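PDB 3C2Q: ornithine cyclodeaminase from Methanococcus maripaludis S2, which catalyses the conversion of ornithine to proline with release of ammonia, using NAD(+) as cofactor. Local coordinates for residues B[177-180]-B[181-185]; B[200-203]-B[204-207]; B[307-310]-B[311-315]. All coordinates share one frame; numbering follows the deposited sequence.

Along the chain the three contacts come in series, and none nests in or crosses another. Each joins adjoining residues, so each closes only a turn or so of helix. Contact 1 ends helix 171-183, which follows strand 166-170 of the parallel Rossmann sheet. Contact 2 lies where the chain turns into helix 203-214, and the two touch through Thr185 and Tyr183 of the first and His203 of the second, joining the end of one helix to the start of the next. Contact 3, its nearest atoms about 20 Å from either, lies in helix 306-314, which connects strands 298-303 and 321-324 of the same sheet. Contacts 2 and 3 both meet the second subunit.

Contact 1: residues B[177-180]-B[181-185]; sequences DIES and ALYGT
Glu179 and Thr185 meet where helix 171-183 of the Rossmann domain ends in an alpha-L C-cap. Gly184 takes the left-handed conformation (phi 80°) and gives its N-H to Ser180 O at 2.8 Å. Glycine suits the place because a CB at these backbone angles would be jammed against the preceding carbonyl oxygen. The turn brings Thr185 back alongside Glu179 and Ser180, and this buried side is the tight one. Thr185 OG1 donates to Glu179 OE2 at 2.6 Å, reaching the anti side of the carboxylate and lying 25° out of its plane. Glu179 gets there with CG anti to the backbone N (chi1 -171°) and an extended chain, whose CG passes 3.2 Å from Thr185 O. The carboxylate also takes His176 ND1 and Leu187 N at OE1 and Gly188 N at OE2, so it is held from both oxygens. A glutamine in place of this glutamate would probably leave at least one of these donors without its acceptor and allow the chain after the helix to shift. Thr185 OG1 has a second partner in His203 ND1. A slacker apolar contact runs from buried Ile178 to partly exposed Leu182, side by side and pointing the same way, with Ile178 CG2 4.0 Å from Leu182 CD1. Ser180, Ala181, Leu182 and Tyr183 form the more open side, where Ala181 keeps only a methyl group beside Leu226 and Glu228 and the Tyr183 ring stacks on His203. One turn before Ala181, on the buried side, Asp177 has its carboxylate on the backbone N atoms of Ile230 and Met231, and Asp177 O is gripped twice, by Ala181 N at 3.0 Å and by Ser180 OG at 2.8 Å.

Contact 2: residues B[200-203]-B[204-207]; sequences GHKH and HIYA
Lys202 O takes the N-H of Tyr206 at 3.0 Å, and His203 O takes that of Ala207 at 2.9 Å. Before these regular bonds, residues 200-202 have helical backbone angles without the i to i+4 pairing: His203 N bonds back to Gly200 O, and waters bridge the two places where direct bonds would be expected. One water donates to Gly200 O and accepts from His204 N; the other does the same between His201 O and Ile205 N. This is a hydrated first turn of helix 203-214, in the Rossmann domain, with the N-H groups of His204 and Ile205 satisfied by water. Over the Tyr206 ring lies Lys202 CB, 3.9 Å from the centroid and 26° off its normal, a CH-pi contact. With CG beside the backbone N (chi1 -77°), the lysine then bends at chi2 and chi3, its aliphatic carbons passing the tyrosine hydroxyl while NZ goes on to Ser28 of the second subunit. A long flexible chain suits both tasks. Ile205 CG2 sits 3.3 Å from Lys202 O, and its side chain packs on Phe26 of that subunit. Gly200 CA lies 3.7 Å above the centre of the His203 ring, whose edge faces Tyr206 CD2. The ring of His204 packs on helix 171-183, stacking on His176 and bonding through NE2 to Thr175 OG1.

Contact 3: residues B[307-310]-B[311-315]; sequences STVT and KLMDR
A single water joins three side chains of one helical turn: it accepts from Lys311 NZ at 2.6 Å and is hydrogen-bonded to Ser307 OG at 2.8 Å and to Thr308 OG1. Lys311 NZ and Ser307 OG are themselves 4.2 Å apart, so the water spans the gap between them. Lys311 reaches it with CG set opposite the carbonyl carbon (chi1 -81°) and the rest of its chain extended, CG passing 3.2 Å from Ser307 O, which also accepts the N-H of Lys311. Short side chains ending in a hydroxyl let the water sit close to the helix, where the long lysine can reach it, and Thr308 OG1 has a further weak bond to Asp303, an NAD(+)-binding residue by similarity. All this lies on helix 306-314, which links strands 298-303 and 321-324 in a beta-alpha-beta unit of the Rossmann domain. Val309 and Leu312, apolar and buried, rest against Cys301 of the first of those strands, while Val309 CG1 lies 4.3 Å from SE of Met313, a selenomethionine. Another side of the helix meets the third subunit. Thr310 and Asp314 lie alongside one another there, with Thr310 CG2 3.8 Å from Asp314 OD2, and OD2 bonds to Ser104 of that subunit. After the helix, Arg315 folds back and brings NH1 to Lys311 O at 3.2 Å, with the oxygen in the guanidinium plane, while NH2 makes a salt bridge with Glu109 of the third subunit.

Contact 1: residues B[177-180]-B[181-185]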
# COMPACT_ATOMS: atom_id res chain seq x y z
N ASP B 177 13.07 6.06 -21.21
CA ASP B 177 14.48 5.69 -21.38
C ASP B 177 15.12 6.64 -22.42
O ASP B 177 16.20 7.21 -22.20
CB ASP B 177 14.62 4.23 -21.83
CG ASP B 177 16.06 3.85 -22.24
OD1 ASP B 177 17.00 3.88 -21.39
OD2 ASP B 177 16.25 3.49 -23.42
N ILE B 178 14.41 6.86 -23.52
CA ILE B 178 14.94 7.69 -24.60
C ILE B 178 14.96 9.16 -24.22
O ILE B 178 15.95 9.86 -24.51
CB ILE B 178 14.18 7.39 -25.92
CG1 ILE B 178 14.60 6.00 -26.40
CG2 ILE B 178 14.49 8.52 -26.99
CD1 ILE B 178 13.67 5.32 -27.42
N GLU B 179 13.92 9.64 -23.53
CA GLU B 179 13.94 10.96 -22.90
C GLU B 179 15.19 11.17 -22.06
O GLU B 179 15.80 12.27 -22.10
CB GLU B 179 12.72 11.19 -22.00
CG GLU B 179 12.59 12.61 -21.51
CD GLU B 179 11.63 12.76 -20.31
OE1 GLU B 179 10.76 11.87 -20.09
OE2 GLU B 179 11.75 13.77 -19.58
N SER B 180 15.55 10.16 -21.26
CA SER B 180 16.69 10.36 -20.37
C SER B 180 17.99 10.34 -21.19
O SER B 180 18.91 11.08 -20.88
CB SER B 180 16.71 9.37 -19.18
OG SER B 180 16.88 8.06 -19.66
N ALA B 181 18.04 9.53 -22.24
CA ALA B 181 19.22 9.50 -23.12
C ALA B 181 19.41 10.84 -23.84
O ALA B 181 20.53 11.36 -23.87
CB ALA B 181 19.12 8.35 -24.12
N LEU B 182 18.34 11.40 -24.38
CA LEU B 182 18.43 12.65 -25.14
C LEU B 182 18.58 13.86 -24.27
O LEU B 182 19.36 14.77 -24.58
CB LEU B 182 17.21 12.85 -26.05
CG LEU B 182 17.03 11.81 -27.15
CD1 LEU B 182 15.74 12.15 -27.92
CD2 LEU B 182 18.20 11.77 -28.08
N TYR B 183 17.81 13.91 -23.17
CA TYR B 183 17.70 15.11 -22.37
C TYR B 183 18.15 15.04 -20.90
O TYR B 183 18.15 16.06 -20.20
CB TYR B 183 16.28 15.66 -22.43
CG TYR B 183 15.81 15.82 -23.86
CD1 TYR B 183 16.40 16.76 -24.71
CD2 TYR B 183 14.83 14.98 -24.38
CE1 TYR B 183 16.01 16.87 -26.02
CE2 TYR B 183 14.43 15.08 -25.70
CZ TYR B 183 15.02 16.03 -26.51
OH TYR B 183 14.62 16.14 -27.82
N GLY B 184 18.48 13.85 -20.43
CA GLY B 184 18.88 13.71 -19.02
C GLY B 184 17.73 13.68 -18.01
O GLY B 184 17.98 13.71 -16.78
N THR B 185 16.48 13.60 -18.51
CA THR B 185 15.29 13.61 -17.63
C THR B 185 14.31 12.43 -17.87
O THR B 185 14.35 11.77 -18.92
CB THR B 185 14.44 14.90 -17.82
OG1 THR B 185 13.99 14.98 -19.18
CG2 THR B 185 15.23 16.15 -17.50

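Contact 2: residues B[200-203]-B[204-207]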
# COMPACT_ATOMS: atom_id res chain seq x y z
N GLY B 200 11.32 20.99 -18.74
CA GLY B 200 11.42 19.53 -18.75
C GLY B 200 10.14 18.79 -19.10
O GLY B 200 10.17 17.66 -19.59
N HIS B 201 9.00 19.45 -18.90
CA HIS B 201 7.68 18.88 -19.23
C HIS B 201 7.52 18.59 -20.72
O HIS B 201 6.66 17.78 -21.11
CB HIS B 201 6.55 19.79 -18.72
CG HIS B 201 6.63 21.19 -19.25
ND1 HIS B 201 5.87 21.62 -20.31
CD2 HIS B 201 7.40 22.24 -18.88
CE1 HIS B 201 6.17 22.88 -20.58
NE2 HIS B 201 7.09 23.27 -19.72
N LYS B 202 8.35 19.23 -21.54
CA LYS B 202 8.36 19.00 -22.98
C LYS B 202 9.26 17.86 -23.41
O LYS B 202 9.13 17.36 -24.51
CB LYS B 202 8.81 20.27 -23.73
CG LYS B 202 7.74 21.37 -23.85
CD LYS B 202 6.74 21.07 -25.00
CE LYS B 202 6.48 22.32 -25.81
NZ LYS B 202 5.25 22.29 -26.65
N HIS B 203 10.18 17.40 -22.55
CA HIS B 203 11.18 16.45 -23.04
C HIS B 203 10.58 15.14 -23.53
O HIS B 203 11.09 14.53 -24.45
CB HIS B 203 12.28 16.18 -21.99
CG HIS B 203 13.09 17.40 -21.64
ND1 HIS B 203 14.00 17.41 -20.60
CD2 HIS B 203 13.17 18.62 -22.22
CE1 HIS B 203 14.57 18.60 -20.53
NE2 HIS B 203 14.08 19.36 -21.50
N HIS B 204 9.55 14.66 -22.85
CA HIS B 204 8.94 13.40 -23.23
C HIS B 204 8.37 13.41 -24.67
O HIS B 204 8.69 12.53 -25.48
CB HIS B 204 7.88 12.98 -22.20
CG HIS B 204 7.38 11.60 -22.43
ND1 HIS B 204 6.06 11.24 -22.26
CD2 HIS B 204 8.03 10.50 -22.87
CE1 HIS B 204 5.92 9.96 -22.57
NE2 HIS B 204 7.10 9.49 -22.95
N ILE B 205 7.55 14.41 -24.99
CA ILE B 205 7.07 14.56 -26.39
C ILE B 205 8.21 14.85 -27.38
O ILE B 205 8.19 14.34 -28.51
CB ILE B 205 5.89 15.58 -26.53
CG1 ILE B 205 5.22 15.54 -27.91
CG2 ILE B 205 6.30 17.01 -26.13
CD1 ILE B 205 4.67 14.18 -28.34
N TYR B 206 9.23 15.61 -26.95
CA TYR B 206 10.39 15.81 -27.84
C TYR B 206 11.04 14.48 -28.14
O TYR B 206 11.46 14.23 -29.27
CB TYR B 206 11.45 16.74 -27.26
CG TYR B 206 11.09 18.17 -27.08
CD1 TYR B 206 10.04 18.76 -27.81
CD2 TYR B 206 11.84 18.97 -26.24
CE1 TYR B 206 9.72 20.06 -27.65
CE2 TYR B 206 11.55 20.31 -26.07
CZ TYR B 206 10.49 20.85 -26.78
OH TYR B 206 10.20 22.18 -26.58
N ALA B 207 11.12 13.58 -27.14
CA ALA B 207 11.74 12.27 -27.36
C ALA B 207 10.92 11.39 -28.32
O ALA B 207 11.47 10.70 -29.20
CB ALA B 207 12.01 11.53 -26.01
O HOH W 1 8.99 15.30 -20.07
O HOH W 2 6.14 15.98 -22.83

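Contact 3: residues B[307-310]-B[311-315]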
# COMPACT_ATOMS: atom_id res chain seq x y z
N SER B 307 0.72 -5.10 -2.95
CA SER B 307 -0.50 -5.52 -3.65
C SER B 307 -0.24 -5.96 -5.10
O SER B 307 -0.93 -6.86 -5.63
CB SER B 307 -1.58 -4.42 -3.55
OG SER B 307 -1.19 -3.33 -4.34
N THR B 308 0.78 -5.39 -5.75
CA THR B 308 1.15 -5.83 -7.10
C THR B 308 1.61 -7.29 -7.16
O THR B 308 1.17 -8.05 -8.05
CB THR B 308 2.18 -4.85 -7.77
OG1 THR B 308 1.50 -3.61 -7.99
CG2 THR B 308 2.68 -5.36 -9.15
N VAL B 309 2.49 -7.68 -6.24
CA VAL B 309 2.98 -9.04 -6.22
C VAL B 309 1.83 -9.97 -5.84
O VAL B 309 1.68 -11.05 -6.40
CB VAL B 309 4.11 -9.22 -5.19
CG1 VAL B 309 4.70 -10.62 -5.32
CG2 VAL B 309 5.21 -8.14 -5.38
N THR B 310 1.01 -9.54 -4.89
CA THR B 310 -0.13 -10.39 -4.48
C THR B 310 -1.13 -10.59 -5.64
O THR B 310 -1.70 -11.70 -5.81
CB THR B 310 -0.84 -9.78 -3.25
OG1 THR B 310 0.06 -9.84 -2.12
CG2 THR B 310 -2.05 -10.61 -2.90
N LYS B 311 -1.39 -9.53 -6.42
CA LYS B 311 -2.29 -9.63 -7.59
C LYS B 311 -1.75 -10.66 -8.58
O LYS B 311 -2.53 -11.48 -9.16
CB LYS B 311 -2.41 -8.28 -8.28
CG LYS B 311 -3.42 -7.37 -7.57
CD LYS B 311 -3.33 -5.95 -8.11
CE LYS B 311 -4.36 -5.06 -7.41
NZ LYS B 311 -3.90 -3.66 -7.52
N LEU B 312 -0.45 -10.62 -8.78
CA LEU B 312 0.19 -11.57 -9.67
C LEU B 312 -0.01 -13.01 -9.22
O LEU B 312 -0.39 -13.87 -10.01
CB LEU B 312 1.69 -11.26 -9.83
CG LEU B 312 2.56 -12.31 -10.52
CD1 LEU B 312 2.29 -12.20 -12.03
CD2 LEU B 312 4.02 -11.98 -10.24
N MSE B 313 0.28 -13.27 -7.95
CA MSE B 313 0.13 -14.62 -7.41
C MSE B 313 -1.32 -15.07 -7.33
O MSE B 313 -1.62 -16.24 -7.62
CB MSE B 313 0.82 -14.74 -6.06
CG MSE B 313 2.32 -14.41 -6.17
SE MSE B 313 3.12 -14.55 -4.41
CE MSE B 313 3.36 -16.53 -4.32
N ASP B 314 -2.22 -14.14 -7.01
CA ASP B 314 -3.66 -14.41 -7.04
C ASP B 314 -4.22 -14.81 -8.42
O ASP B 314 -5.27 -15.45 -8.51
CB ASP B 314 -4.47 -13.23 -6.47
CG ASP B 314 -4.68 -13.34 -4.98
OD1 ASP B 314 -4.46 -14.43 -4.39
OD2 ASP B 314 -5.10 -12.34 -4.37
N ARG B 315 -3.54 -14.40 -9.49
CA ARG B 315 -3.97 -14.72 -10.85
C ARG B 315 -3.19 -15.92 -11.45
O ARG B 315 -3.16 -16.12 -12.69
CB ARG B 315 -3.89 -13.47 -11.71
CG ARG B 315 -5.01 -12.50 -11.37
CD ARG B 315 -4.67 -11.11 -11.78
NE ARG B 315 -5.81 -10.21 -11.54
CZ ARG B 315 -6.11 -9.64 -10.37
NH1 ARG B 315 -5.35 -9.90 -9.32
NH2 ARG B 315 -7.15 -8.80 -10.27
O HOH W 3 -1.41 -2.96 -7.06